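PDB 4ZXA: hydroquinone dioxygenase large subunit from Pseudomonas sp., which forms, with its small subunit, the two-subunit hydroquinone 1,2-dioxygenase PnpCD, an iron(II)-dependent cupin enzyme that uses dioxygen to open the ring of hydroquinone. Local coordinates for the interface of chains B and A. Numbering follows the deposited sequence. Chains: chain A, Hydroquinone dioxygenase large subunit; chain B, Hydroquinone dioxygenase small subunit.

Contact 1: the interface of chains B and A. Residues chain B 36-40; chain A 292-294.
B:Asn39 and A:Asp293 are joined by the shortest polar bond of this antiparallel strand pairing: the amide nitrogen ND2 of B:Asn39 gives a hydrogen bond to the carboxylate oxygen OD1 of A:Asp293 at 2.6 Å. It is fairly straight, 164° at the hydrogen, and lies close to the amide plane of B:Asn39. On the aspartate it arrives on the anti side of OD1 and 31° out of the carboxylate plane; the amide and carboxylate planes stand nearly at right angles. With CG of B:Asn39 anti to its backbone nitrogen (chi1 178°), the amide reaches across the pairing to the acid. An amide suits this place, since it can donate to the acid without bringing a full charge of its own.

The other carboxylate oxygen, OD2 of A:Asp293, lies 3.6 Å from CZ of B:Phe37, whose ring brings its far end against the acid. A:Asp293 thus sits between an amide donor and the far end of an aromatic ring, and replacing the acid by alanine is likely to leave the amide of B:Asn39 without its acceptor and to open a gap beside the ring of B:Phe37.

Backbone bonds complete the pairing. N of A:Val294 donates to O of B:Ser38 at 2.8 Å. In return, N of B:Ser38 donates to O of A:Val294 at 3.1 Å. Further along, N of B:Ile40 donates to O of A:Gly292 at 2.9 Å. Glycine suits this turn because its backbone has a positive phi, which glycine takes up readily. CG1 of B:Ile40 packs 3.9 Å from CA of A:Gly292. The methyl CG2 of B:Ile40 meets CG2 of A:Val294 at 3.8 Å, the two branched chains crossing at about a right angle in a small apolar contact. By pairing strand 38-39 of the small subunit with strand 293-297 of the large one, the site extends beta structure across the subunit boundary and joins a small subunit to a large one.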
loop_
_atom_site.group_PDB
_atom_site.type_symbol
_atom_site.label_atom_id
_atom_site.label_comp_id
_atom_site.label_asym_id
_atom_site.label_seq_id
_atom_site.Cartn_x
_atom_site.Cartn_y
_atom_site.Cartn_z
ATOM N N ALA B 36 -3.718 -27.138 12.273
ATOM C CA ALA B 36 -4.158 -27.560 13.610
ATOM C C ALA B 36 -5.145 -26.568 14.237
ATOM O O ALA B 36 -4.941 -26.078 15.337
ATOM C CB ALA B 36 -2.949 -27.777 14.531
ATOM N N PHE B 37 -6.217 -26.282 13.512
ATOM C CA PHE B 37 -7.110 -25.172 13.839
ATOM C C PHE B 37 -8.252 -25.578 14.766
ATOM O O PHE B 37 -9.172 -26.281 14.346
ATOM C CB PHE B 37 -7.688 -24.603 12.547
ATOM C CG PHE B 37 -8.286 -23.238 12.702
ATOM C CD1 PHE B 37 -7.509 -22.107 12.519
ATOM C CD2 PHE B 37 -9.632 -23.084 13.027
ATOM C CE1 PHE B 37 -8.059 -20.834 12.657
ATOM C CE2 PHE B 37 -10.195 -21.820 13.169
ATOM C CZ PHE B 37 -9.407 -20.691 12.981
ATOM N N SER B 38 -8.198 -25.142 16.018
ATOM C CA SER B 38 -9.304 -25.389 16.940
ATOM C C SER B 38 -9.755 -24.101 17.623
ATOM O O SER B 38 -9.297 -23.018 17.285
ATOM C CB SER B 38 -8.913 -26.431 17.987
ATOM O OG SER B 38 -7.993 -25.893 18.915
ATOM N N ASN B 39 -10.662 -24.224 18.585
ATOM C CA ASN B 39 -11.138 -23.071 19.345
ATOM C C ASN B 39 -11.315 -23.474 20.804
ATOM O O ASN B 39 -12.006 -24.445 21.096
ATOM C CB ASN B 39 -12.453 -22.573 18.763
ATOM C CG ASN B 39 -13.025 -21.416 19.537
ATOM O OD1 ASN B 39 -13.479 -21.582 20.673
ATOM N ND2 ASN B 39 -13.023 -20.231 18.926
ATOM N N ILE B 40 -10.681 -22.746 21.718
ATOM C CA ILE B 40 -10.580 -23.203 23.105
ATOM C C ILE B 40 -11.960 -23.342 23.773
ATOM O O ILE B 40 -12.142 -24.101 24.728
ATOM C CB ILE B 40 -9.667 -22.293 23.969
ATOM C CG1 ILE B 40 -10.192 -20.854 24.005
ATOM C CG2 ILE B 40 -8.234 -22.309 23.464
ATOM C CD1 ILE B 40 -9.521 -20.024 25.078
ATOM N N GLY A 292 -10.841 -16.860 20.824
ATOM C CA GLY A 292 -10.697 -18.253 21.200
ATOM C C GLY A 292 -10.048 -19.173 20.175
ATOM O O GLY A 292 -9.693 -20.296 20.497
ATOM N N ASP A 293 -9.883 -18.718 18.939
ATOM C CA ASP A 293 -9.233 -19.554 17.929
ATOM C C ASP A 293 -7.734 -19.823 18.175
ATOM O O ASP A 293 -6.990 -18.970 18.688
ATOM C CB ASP A 293 -9.443 -18.992 16.527
ATOM C CG ASP A 293 -10.892 -19.059 16.082
ATOM O OD1 ASP A 293 -11.684 -19.807 16.704
ATOM O OD2 ASP A 293 -11.240 -18.373 15.096
ATOM N N VAL A 294 -7.328 -21.039 17.808
ATOM C CA VAL A 294 -5.953 -21.512 17.898
ATOM C C VAL A 294 -5.492 -22.001 16.525
ATOM O O VAL A 294 -6.142 -22.839 15.897
ATOM C CB VAL A 294 -5.828 -22.692 18.863
ATOM C CG1 VAL A 294 -4.407 -23.213 18.842
ATOM C CG2 VAL A 294 -6.227 -22.273 20.246
#

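Contact 2: the interface of chains B and A. Residues chain B 12, 14; chain A 193-194, 196-197, 268-269, 309.
The ring of A:Phe194 presents its edge to B:Thr12, with the hydroxyl OG1 of B:Thr12 lying in the ring plane, 3.6 Å from CD1 of A:Phe194. CE1 of B:Phe14 rests 3.6 Å from CB of A:Ser268, which sits obliquely off one face rather than in the ring plane; so small a residue lets the ring come close. CZ of B:Phe14 points towards the methyl CG2 of A:Val197.

The carboxylate of A:Asp196 takes B:Thr12 in a two-pronged grip. OD2 of A:Asp196 accepts a nearly straight hydrogen bond from the backbone nitrogen N of B:Thr12 at 2.7 Å. OD1 of A:Asp196 accepts one from the hydroxyl OG1 of B:Thr12 at 2.8 Å, through its syn lone pair. OG1 lies beside the threonine's own nitrogen (chi1 -60°), which places both donors before one acid. OG1 of B:Thr12 also accepts a hydrogen bond from NZ of A:Lys309 at 2.9 Å, so it both gives and receives, a task that suits threonine.

Behind it, NZ of A:Lys309 forms a salt bridge with OD2 of A:Asp269, also at 2.9 Å. The lysine is extended until a bend at its last torsion (chi4 -69°) turns the ammonium group to its partners. OG of A:Ser268 donates to OD2 of A:Asp269 at 2.7 Å, from the opposite face of the carboxylate plane; this second shell is likely to hold the acid that positions the lysine. The methyl CG2 of B:Thr12 packs against CB of A:Ser268 at 3.8 Å.

The segment of the small subunit that precedes its strand 24-27 thus runs over large-subunit loops: one following the 3-10 helix 192-194, one between strands 262-266 and 270-277, and one between strands 301-307 and 310-318.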
loop_
_atom_site.group_PDB
_atom_site.type_symbol
_atom_site.label_atom_id
_atom_site.label_comp_id
_atom_site.label_asym_id
_atom_site.label_seq_id
_atom_site.Cartn_x
_atom_site.Cartn_y
_atom_site.Cartn_z
ATOM N N THR B 12 -15.056 -4.581 22.703
ATOM C CA THR B 12 -14.006 -5.579 22.609
ATOM C C THR B 12 -14.646 -6.971 22.736
ATOM O O THR B 12 -15.144 -7.369 23.806
ATOM C CB THR B 12 -12.934 -5.363 23.690
ATOM O OG1 THR B 12 -12.337 -4.065 23.523
ATOM C CG2 THR B 12 -11.862 -6.448 23.606
ATOM N N PHE B 14 -15.072 -10.538 23.451
ATOM C CA PHE B 14 -14.536 -11.741 24.076
ATOM C C PHE B 14 -15.550 -12.860 23.902
ATOM O O PHE B 14 -16.742 -12.606 23.775
ATOM C CB PHE B 14 -14.245 -11.529 25.558
ATOM C CG PHE B 14 -13.249 -10.444 25.832
ATOM C CD1 PHE B 14 -11.915 -10.611 25.506
ATOM C CD2 PHE B 14 -13.648 -9.260 26.433
ATOM C CE1 PHE B 14 -11.000 -9.614 25.765
ATOM C CE2 PHE B 14 -12.739 -8.256 26.700
ATOM C CZ PHE B 14 -11.409 -8.435 26.366
ATOM N N GLN A 193 -9.332 2.005 21.941
ATOM C CA GLN A 193 -10.089 0.882 21.383
ATOM C C GLN A 193 -10.177 -0.299 22.346
ATOM O O GLN A 193 -10.633 -1.373 21.981
ATOM C CB GLN A 193 -9.557 0.451 20.009
ATOM C CG GLN A 193 -9.860 1.463 18.902
ATOM C CD GLN A 193 -9.727 0.894 17.482
ATOM O OE1 GLN A 193 -9.371 -0.268 17.281
ATOM N NE2 GLN A 193 -10.020 1.719 16.501
ATOM N N PHE A 194 -9.738 -0.091 23.580
ATOM C CA PHE A 194 -9.940 -1.072 24.635
ATOM C C PHE A 194 -10.649 -0.417 25.821
ATOM O O PHE A 194 -10.683 -0.978 26.920
ATOM C CB PHE A 194 -8.609 -1.708 25.074
ATOM C CG PHE A 194 -8.004 -2.643 24.045
ATOM C CD1 PHE A 194 -8.781 -3.598 23.413
ATOM C CD2 PHE A 194 -6.662 -2.552 23.706
ATOM C CE1 PHE A 194 -8.237 -4.455 22.474
ATOM C CE2 PHE A 194 -6.107 -3.407 22.754
ATOM C CZ PHE A 194 -6.894 -4.360 22.133
ATOM N N ASP A 196 -13.431 -0.300 26.906
ATOM C CA ASP A 196 -14.512 -1.039 27.551
ATOM C C ASP A 196 -14.011 -2.250 28.317
ATOM O O ASP A 196 -14.806 -2.985 28.893
ATOM C CB ASP A 196 -15.547 -1.505 26.518
ATOM C CG ASP A 196 -14.957 -2.477 25.496
ATOM O OD1 ASP A 196 -13.810 -2.238 25.069
ATOM O OD2 ASP A 196 -15.628 -3.471 25.126
ATOM N N VAL A 197 -12.703 -2.476 28.306
ATOM C CA VAL A 197 -12.120 -3.643 28.980
ATOM C C VAL A 197 -12.001 -3.462 30.501
ATOM O O VAL A 197 -11.480 -2.462 30.971
ATOM C CB VAL A 197 -10.738 -3.966 28.375
ATOM C CG1 VAL A 197 -9.978 -5.002 29.213
ATOM C CG2 VAL A 197 -10.910 -4.436 26.953
ATOM N N SER A 268 -9.076 -11.700 21.639
ATOM C CA SER A 268 -10.221 -10.808 21.481
ATOM C C SER A 268 -10.438 -10.438 20.025
ATOM O O SER A 268 -9.496 -10.417 19.241
ATOM C CB SER A 268 -10.037 -9.530 22.296
ATOM O OG SER A 268 -9.487 -8.502 21.496
ATOM N N ASP A 269 -11.688 -10.158 19.671
ATOM C CA ASP A 269 -12.031 -9.661 18.352
ATOM C C ASP A 269 -11.647 -10.636 17.238
ATOM O O ASP A 269 -11.880 -11.841 17.373
ATOM C CB ASP A 269 -11.435 -8.268 18.159
ATOM C CG ASP A 269 -11.961 -7.286 19.200
ATOM O OD1 ASP A 269 -13.158 -6.924 19.109
ATOM O OD2 ASP A 269 -11.209 -6.900 20.130
ATOM N N LYS A 309 -10.243 -3.773 14.149
ATOM C CA LYS A 309 -10.208 -3.213 15.489
ATOM C C LYS A 309 -8.982 -3.717 16.239
ATOM O O LYS A 309 -8.644 -4.892 16.147
ATOM C CB LYS A 309 -11.469 -3.583 16.290
ATOM C CG LYS A 309 -11.349 -3.206 17.762
ATOM C CD LYS A 309 -12.617 -3.488 18.550
ATOM C CE LYS A 309 -12.476 -3.150 20.046
ATOM N NZ LYS A 309 -11.552 -4.069 20.777
#

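The C-alpha centres of contact 1 and contact 2 lie about 19 Å apart, and the two share no residue. Each joins the same pair of subunits by a different means: contact 1 pairs short strands largely through their backbones, whereas contact 2 holds an irregular N-terminal segment by side chains set in loops. Strand 293-297 of contact 1 precedes strand 301-307, which leads into the loop holding the lysine of contact 2, so both draw on neighbouring parts of the large subunit. Together they fix the small subunit at separate points, which probably limits its rocking within the assembly of two large and two small subunits.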